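Local coordinates for dual specificity protein phosphatase 18 (Homo sapiens, PDB 2ESB) that removes phosphate from tyrosine and, less readily, threonine of MAP-kinase-derived phosphopeptides, as a dual specificity member of the protein tyrosine phosphatase family, at residues 58-61 and 65-68; 150-155 and 162-167. All blocks are in the same frame, centred on the assembly; numbering follows the deposited sequence.

From the N terminus the chain lays down strands 21-24, 27-30 and 48-51 of the mixed sheet before it reaches contact 1. There residues 58-61, in the loop leaving strand 48-51, meet the edge strand 65-68, closing a short loop with three residues between the segments. Helix 83-95, strand 100-103 and helices 110-122 and 127-137 follow. Contact 2 then closes a second local loop, folding residues 162-167, whose last two residues pair with strand 174-175, back onto helix 145-159. The two contacts lie in series, neither nesting nor crossing, on opposite sides of the chain's centre, with about 14 Å between their nearest atoms.

Contact 1: residues 58-61 and 65-68; sequences NTLY and QYMQ
At the edge of the central mixed sheet of the dual specificity phosphatase fold, the loop carrying residues 58-61 passes beside the edge strand 65-68, and Tyr66 reaches out from the strand to meet it. The Tyr66 ring, with CG anti to its own carbonyl carbon (chi1 -62°), extends to the loop backbone, where its OH accepts a nearly straight hydrogen bond from Tyr61 N (3.1 Å, 166°). A tyrosine suits this place because it is long enough to span the gap and polar at the far end. Leu60 lays CD2 over one face of the ring in a CH-pi contact, 3.9 Å from the centroid. Asn58 meets the ring obliquely, CG 3.9 Å from Tyr66 CD2, its amide plane turned 47° from the ring. Asn51 and His103 hydrogen-bond that amide; the Asn58 side chain is about 10 Å from that of Cys104, the predicted phosphocysteine residue. A phenylalanine in place of Tyr66 would probably keep the leucine contact but leave Tyr61 N without its acceptor. Waters extend the join: one donates to Asn58 OD1 and, weakly, to Met67 O. Another lies 2.6 Å from Tyr66 OH while donating to Thr59 O at 2.8 Å.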
ATOM      1  N   ASN A  58      16.803   3.365  -1.346  1.00 14.80           N
ATOM      2  CA  ASN A  58      16.653   2.883  -2.721  1.00 16.16           C
ATOM      3  C   ASN A  58      17.925   3.100  -3.540  1.00 17.33           C
ATOM      4  O   ASN A  58      18.607   4.118  -3.382  1.00 15.33           O
ATOM      5  CB  ASN A  58      15.548   3.651  -3.469  1.00 14.06           C
ATOM      6  CG  ASN A  58      14.155   3.238  -3.065  1.00 18.08           C
ATOM      7  OD1 ASN A  58      13.394   4.038  -2.537  1.00 15.59           O
ATOM      8  ND2 ASN A  58      13.813   1.977  -3.323  1.00 15.76           N
ATOM      9  N   THR A  59      18.214   2.150  -4.426  1.00 16.01           N
ATOM     10  CA  THR A  59      19.317   2.276  -5.368  1.00 14.39           C
ATOM     11  C   THR A  59      18.546   2.975  -6.496  1.00 17.96           C
ATOM     12  O   THR A  59      17.467   2.521  -6.865  1.00 13.73           O
ATOM     13  CB  THR A  59      19.802   0.904  -5.880  1.00 13.68           C
ATOM     14  OG1 THR A  59      20.231   0.096  -4.775  1.00 15.85           O
ATOM     15  CG2 THR A  59      20.972   1.077  -6.854  1.00 10.43           C
ATOM     16  N   LEU A  60      19.073   4.066  -7.034  1.00 15.28           N
ATOM     17  CA  LEU A  60      18.347   4.792  -8.074  1.00 17.82           C
ATOM     18  C   LEU A  60      18.763   4.388  -9.478  1.00 19.83           C
ATOM     19  O   LEU A  60      19.773   4.869  -9.995  1.00 19.53           O
ATOM     20  CB  LEU A  60      18.556   6.301  -7.892  1.00 17.33           C
ATOM     21  CG  LEU A  60      18.357   6.840  -6.470  1.00 25.68           C
ATOM     22  CD1 LEU A  60      18.543   8.363  -6.476  1.00 21.99           C
ATOM     23  CD2 LEU A  60      16.965   6.473  -5.963  1.00 15.51           C
ATOM     24  N   TYR A  61      17.983   3.510 -10.102  1.00 13.55           N
ATOM     25  CA  TYR A  61      18.306   3.069 -11.449  1.00 14.98           C
ATOM     26  C   TYR A  61      17.805   4.041 -12.503  1.00 23.95           C
ATOM     27  O   TYR A  61      16.885   4.828 -12.266  1.00 17.22           O
ATOM     28  CB  TYR A  61      17.741   1.671 -11.700  1.00 18.71           C
ATOM     29  CG  TYR A  61      18.322   0.627 -10.764  1.00 19.06           C
ATOM     30  CD1 TYR A  61      17.509  -0.069  -9.868  1.00 17.43           C
ATOM     31  CD2 TYR A  61      19.687   0.340 -10.777  1.00 16.72           C
ATOM     32  CE1 TYR A  61      18.039  -1.027  -9.006  1.00 13.98           C
ATOM     33  CE2 TYR A  61      20.226  -0.612  -9.929  1.00 18.26           C
ATOM     34  CZ  TYR A  61      19.403  -1.295  -9.046  1.00 27.47           C
ATOM     35  OH  TYR A  61      19.947  -2.264  -8.233  1.00 18.28           O
ATOM     36  N   GLN A  65      11.518   6.522 -11.776  1.00  7.62           N
ATOM     37  CA  GLN A  65      11.308   7.657 -10.879  1.00 13.00           C
ATOM     38  C   GLN A  65      11.104   7.135  -9.463  1.00 13.06           C
ATOM     39  O   GLN A  65      10.421   6.133  -9.272  1.00 12.61           O
ATOM     40  CB  GLN A  65      10.073   8.456 -11.320  1.00 11.02           C
ATOM     41  CG  GLN A  65       9.917   9.778 -10.586  1.00 12.89           C
ATOM     42  CD  GLN A  65       8.571  10.443 -10.862  1.00 15.59           C
ATOM     43  OE1 GLN A  65       8.065  10.400 -11.986  1.00 15.65           O
ATOM     44  NE2 GLN A  65       7.992  11.065  -9.836  1.00 15.41           N
ATOM     45  N   TYR A  66      11.696   7.810  -8.476  1.00 10.55           N
ATOM     46  CA  TYR A  66      11.588   7.388  -7.077  1.00 13.55           C
ATOM     47  C   TYR A  66      11.102   8.502  -6.155  1.00 16.98           C
ATOM     48  O   TYR A  66      11.302   9.683  -6.432  1.00 13.14           O
ATOM     49  CB  TYR A  66      12.957   6.927  -6.536  1.00 15.67           C
ATOM     50  CG  TYR A  66      13.569   5.729  -7.233  1.00 12.60           C
ATOM     51  CD1 TYR A  66      14.216   5.863  -8.460  1.00 11.65           C
ATOM     52  CD2 TYR A  66      13.496   4.461  -6.661  1.00  7.52           C
ATOM     53  CE1 TYR A  66      14.781   4.764  -9.105  1.00 16.86           C
ATOM     54  CE2 TYR A  66      14.060   3.341  -7.303  1.00  9.02           C
ATOM     55  CZ  TYR A  66      14.700   3.503  -8.522  1.00 15.26           C
ATOM     56  OH  TYR A  66      15.267   2.416  -9.155  1.00 10.81           O
ATOM     57  N   MET A  67      10.467   8.114  -5.057  1.00 15.84           N
ATOM     58  CA  MET A  67      10.032   9.073  -4.052  1.00 18.16           C
ATOM     59  C   MET A  67       9.917   8.315  -2.738  1.00 18.73           C
ATOM     60  O   MET A  67       9.886   7.081  -2.716  1.00 12.84           O
ATOM     61  CB  MET A  67       8.688   9.716  -4.409  1.00 14.90           C
ATOM     62  CG  MET A  67       7.482   8.834  -4.176  1.00 14.34           C
ATOM     63  SD  MET A  67       5.974   9.769  -4.508  1.00 20.69           S
ATOM     64  CE  MET A  67       5.829  10.622  -2.919  1.00 22.43           C
ATOM     65  N   GLN A  68       9.850   9.046  -1.638  1.00 11.19           N
ATOM     66  CA  GLN A  68       9.763   8.401  -0.343  1.00 13.51           C
ATOM     67  C   GLN A  68       8.750   9.070   0.560  1.00 18.61           C
ATOM     68  O   GLN A  68       8.651  10.303   0.600  1.00 21.53           O
ATOM     69  CB  GLN A  68      11.141   8.414   0.320  1.00 17.47           C
ATOM     70  CG  GLN A  68      11.248   7.602   1.601  1.00 20.94           C
ATOM     71  CD  GLN A  68      12.678   7.184   1.882  1.00 38.18           C
ATOM     72  OE1 GLN A  68      13.582   7.451   1.085  1.00 30.44           O
ATOM     73  NE2 GLN A  68      12.890   6.517   3.006  1.00 29.63           N
TER
HETATM   74  O   HOH W   1      12.804   6.736  -2.910  1.00 23.12           O
HETATM   75  O   HOH W   2      16.201   6.168  -0.740  1.00 31.38           O
HETATM   76  O   HOH W   3      15.590   0.541  -7.312  1.00 15.39           O

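Contact 2: residues 150-155 and 162-167; sequences QLIHYE and NTVHMV
Glu155, on helix 145-159 of the phosphatase fold's helical part, grips the chain at Asn162 and Thr163 as it turns back along the helix. It does so through an extended chain (CG anti to the backbone N, chi1 -178°) that carries the carboxylate across to the returning segment. There OE2 takes two donors from the same face of its plane: Asn162 ND2 at 3.0 Å on the anti side, and Thr163 N on the syn side, also 3.0 Å away. Both stand 35° out of the carboxylate plane. The other oxygen, OE1, uses its syn lone pair for Thr163 OG1 at 2.6 Å. OE1 also accepts from Leu127 N, while Thr163 OG1 accepts from Leu128 N, which joins the start of helix 127-137 to the same cluster.

Asparagine suits position 162 because its amide nitrogen has two hydrogens to give. Besides Glu155, ND2 donates to Ile152 O, 2.9 Å away, adding a side-chain donor to a carbonyl within the helix; both acceptors lie close to the amide plane. The amide and carboxylate planes are themselves turned 52° apart.

Ile152 supplies the apolar half. Its CG2 packs against the Asn162 amide, and CD1 reaches Met166 CG at 3.6 Å and, more loosely, Val164 CG1. A branched aliphatic residue can serve both sides at once. Val164 O is buried by this contact, 3.5 Å from Ile152 CG1, and has no polar partner in the model. The carboxylate, by contrast, is well supplied with amide, hydroxyl and backbone N-H donors, and the start of helix 127-137 probably helps to stabilise its negative charge.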
ATOM      1  N   GLN A 150      -7.056   4.174  10.532  1.00 16.28           N
ATOM      2  CA  GLN A 150      -6.935   5.232   9.534  1.00 15.04           C
ATOM      3  C   GLN A 150      -7.670   4.865   8.249  1.00 15.77           C
ATOM      4  O   GLN A 150      -8.331   5.715   7.634  1.00 13.93           O
ATOM      5  CB  GLN A 150      -5.460   5.518   9.247  1.00 14.17           C
ATOM      6  CG  GLN A 150      -4.783   6.304  10.371  1.00 20.19           C
ATOM      7  CD  GLN A 150      -3.274   6.327  10.238  1.00 19.80           C
ATOM      8  OE1 GLN A 150      -2.748   6.565   9.158  1.00 17.20           O
ATOM      9  NE2 GLN A 150      -2.569   6.085  11.342  1.00 14.25           N
ATOM     10  N   LEU A 151      -7.563   3.600   7.850  1.00 16.49           N
ATOM     11  CA  LEU A 151      -8.231   3.120   6.633  1.00 15.98           C
ATOM     12  C   LEU A 151      -9.752   3.114   6.804  1.00 11.98           C
ATOM     13  O   LEU A 151     -10.495   3.439   5.880  1.00 13.22           O
ATOM     14  CB  LEU A 151      -7.728   1.718   6.269  1.00 10.81           C
ATOM     15  CG  LEU A 151      -6.312   1.666   5.685  1.00 13.85           C
ATOM     16  CD1 LEU A 151      -5.826   0.220   5.640  1.00 17.15           C
ATOM     17  CD2 LEU A 151      -6.301   2.277   4.287  1.00 15.34           C
ATOM     18  N   ILE A 152     -10.214   2.754   7.993  1.00 11.78           N
ATOM     19  CA  ILE A 152     -11.647   2.753   8.279  1.00 13.86           C
ATOM     20  C   ILE A 152     -12.172   4.193   8.216  1.00 16.71           C
ATOM     21  O   ILE A 152     -13.243   4.458   7.658  1.00 19.47           O
ATOM     22  CB  ILE A 152     -11.912   2.127   9.677  1.00 13.77           C
ATOM     23  CG1 ILE A 152     -11.724   0.609   9.591  1.00 12.46           C
ATOM     24  CG2 ILE A 152     -13.324   2.461  10.165  1.00 12.65           C
ATOM     25  CD1 ILE A 152     -11.667  -0.090  10.946  1.00 19.70           C
ATOM     26  N   HIS A 153     -11.417   5.133   8.772  1.00 17.58           N
ATOM     27  CA  HIS A 153     -11.838   6.535   8.726  1.00 15.75           C
ATOM     28  C   HIS A 153     -11.882   7.023   7.265  1.00 19.84           C
ATOM     29  O   HIS A 153     -12.803   7.729   6.859  1.00 14.82           O
ATOM     30  CB  HIS A 153     -10.884   7.402   9.546  1.00 15.82           C
ATOM     31  CG  HIS A 153     -11.212   8.862   9.503  1.00 27.23           C
ATOM     32  ND1 HIS A 153     -10.547   9.751   8.687  1.00 27.06           N
ATOM     33  CD2 HIS A 153     -12.153   9.584  10.157  1.00 25.10           C
ATOM     34  CE1 HIS A 153     -11.061  10.959   8.842  1.00 23.89           C
ATOM     35  NE2 HIS A 153     -12.038  10.884   9.728  1.00 33.76           N
ATOM     36  N   TYR A 154     -10.892   6.626   6.475  1.00 13.60           N
ATOM     37  CA  TYR A 154     -10.835   7.017   5.062  1.00 14.65           C
ATOM     38  C   TYR A 154     -11.996   6.373   4.294  1.00 17.08           C
ATOM     39  O   TYR A 154     -12.603   7.008   3.436  1.00 19.00           O
ATOM     40  CB  TYR A 154      -9.493   6.591   4.467  1.00 14.70           C
ATOM     41  CG  TYR A 154      -9.215   7.092   3.073  1.00 14.26           C
ATOM     42  CD1 TYR A 154      -9.345   8.438   2.755  1.00 16.59           C
ATOM     43  CD2 TYR A 154      -8.772   6.223   2.080  1.00 10.74           C
ATOM     44  CE1 TYR A 154      -9.045   8.915   1.478  1.00 26.44           C
ATOM     45  CE2 TYR A 154      -8.459   6.693   0.793  1.00 14.51           C
ATOM     46  CZ  TYR A 154      -8.601   8.041   0.505  1.00 18.54           C
ATOM     47  OH  TYR A 154      -8.303   8.527  -0.749  1.00 16.77           O
ATOM     48  N   GLU A 155     -12.300   5.113   4.594  1.00 17.96           N
ATOM     49  CA  GLU A 155     -13.412   4.439   3.932  1.00 12.94           C
ATOM     50  C   GLU A 155     -14.694   5.215   4.202  1.00 18.95           C
ATOM     51  O   GLU A 155     -15.498   5.442   3.292  1.00 18.97           O
ATOM     52  CB  GLU A 155     -13.592   3.004   4.441  1.00 19.57           C
ATOM     53  CG  GLU A 155     -14.724   2.270   3.714  1.00 16.98           C
ATOM     54  CD  GLU A 155     -15.027   0.887   4.261  1.00 19.64           C
ATOM     55  OE1 GLU A 155     -15.484   0.036   3.469  1.00 14.45           O
ATOM     56  OE2 GLU A 155     -14.838   0.640   5.470  1.00 17.71           O
ATOM     57  N   ASN A 162     -18.973   1.918   6.546  1.00 17.43           N
ATOM     58  CA  ASN A 162     -17.820   1.050   6.784  1.00 17.87           C
ATOM     59  C   ASN A 162     -18.139  -0.424   6.576  1.00 23.91           C
ATOM     60  O   ASN A 162     -19.257  -0.868   6.820  1.00 18.21           O
ATOM     61  CB  ASN A 162     -17.287   1.241   8.208  1.00 18.56           C
ATOM     62  CG  ASN A 162     -16.492   2.507   8.366  1.00 19.28           C
ATOM     63  OD1 ASN A 162     -16.744   3.296   9.276  1.00 15.73           O
ATOM     64  ND2 ASN A 162     -15.516   2.712   7.483  1.00 15.67           N
ATOM     65  N   THR A 163     -17.138  -1.180   6.135  1.00 17.22           N
ATOM     66  CA  THR A 163     -17.291  -2.607   5.901  1.00 16.39           C
ATOM     67  C   THR A 163     -16.313  -3.390   6.767  1.00 16.11           C
ATOM     68  O   THR A 163     -16.323  -4.619   6.779  1.00 15.87           O
ATOM     69  CB  THR A 163     -17.062  -2.956   4.425  1.00 13.83           C
ATOM     70  OG1 THR A 163     -15.787  -2.450   4.009  1.00 12.44           O
ATOM     71  CG2 THR A 163     -18.168  -2.347   3.565  1.00 16.75           C
ATOM     72  N   VAL A 164     -15.455  -2.660   7.471  1.00 15.46           N
ATOM     73  CA  VAL A 164     -14.481  -3.245   8.393  1.00 11.76           C
ATOM     74  C   VAL A 164     -14.593  -2.405   9.679  1.00 17.47           C
ATOM     75  O   VAL A 164     -14.731  -1.183   9.612  1.00 16.23           O
ATOM     76  CB  VAL A 164     -13.042  -3.161   7.832  1.00 19.49           C
ATOM     77  CG1 VAL A 164     -12.056  -3.749   8.827  1.00 18.72           C
ATOM     78  CG2 VAL A 164     -12.954  -3.913   6.498  1.00 10.17           C
ATOM     79  N   HIS A 165     -14.553  -3.056  10.836  1.00 14.14           N
ATOM     80  CA  HIS A 165     -14.673  -2.349  12.114  1.00 19.87           C
ATOM     81  C   HIS A 165     -13.651  -2.871  13.115  1.00 14.69           C
ATOM     82  O   HIS A 165     -13.391  -4.073  13.159  1.00 16.65           O
ATOM     83  CB  HIS A 165     -16.069  -2.555  12.713  1.00 20.22           C
ATOM     84  CG  HIS A 165     -17.181  -2.447  11.716  1.00 21.91           C
ATOM     85  ND1 HIS A 165     -17.421  -3.410  10.760  1.00 34.46           N
ATOM     86  CD2 HIS A 165     -18.095  -1.470  11.504  1.00 27.68           C
ATOM     87  CE1 HIS A 165     -18.435  -3.032  10.002  1.00 27.12           C
ATOM     88  NE2 HIS A 165     -18.862  -1.858  10.433  1.00 32.73           N
ATOM     89  N   MET A 166     -13.083  -1.968  13.916  1.00 18.48           N
ATOM     90  CA  MET A 166     -12.111  -2.355  14.937  1.00 19.44           C
ATOM     91  C   MET A 166     -12.865  -2.984  16.123  1.00 19.44           C
ATOM     92  O   MET A 166     -13.905  -2.475  16.542  1.00 17.28           O
ATOM     93  CB  MET A 166     -11.335  -1.124  15.424  1.00 15.76           C
ATOM     94  CG  MET A 166     -10.535  -0.401  14.332  1.00 15.01           C
ATOM     95  SD  MET A 166      -9.398  -1.525  13.488  1.00 20.84           S
ATOM     96  CE  MET A 166      -8.118  -1.737  14.751  1.00 18.43           C
ATOM     97  N   VAL A 167     -12.345  -4.088  16.648  1.00 16.24           N
ATOM     98  CA  VAL A 167     -12.967  -4.763  17.785  1.00 21.32           C
ATOM     99  C   VAL A 167     -11.903  -5.094  18.828  1.00 24.84           C
ATOM    100  O   VAL A 167     -10.707  -5.155  18.510  1.00 18.20           O
ATOM    101  CB  VAL A 167     -13.674  -6.080  17.356  1.00 19.75           C
ATOM    102  CG1 VAL A 167     -14.774  -5.783  16.347  1.00 23.15           C
ATOM    103  CG2 VAL A 167     -12.664  -7.051  16.771  1.00 24.11           C
TER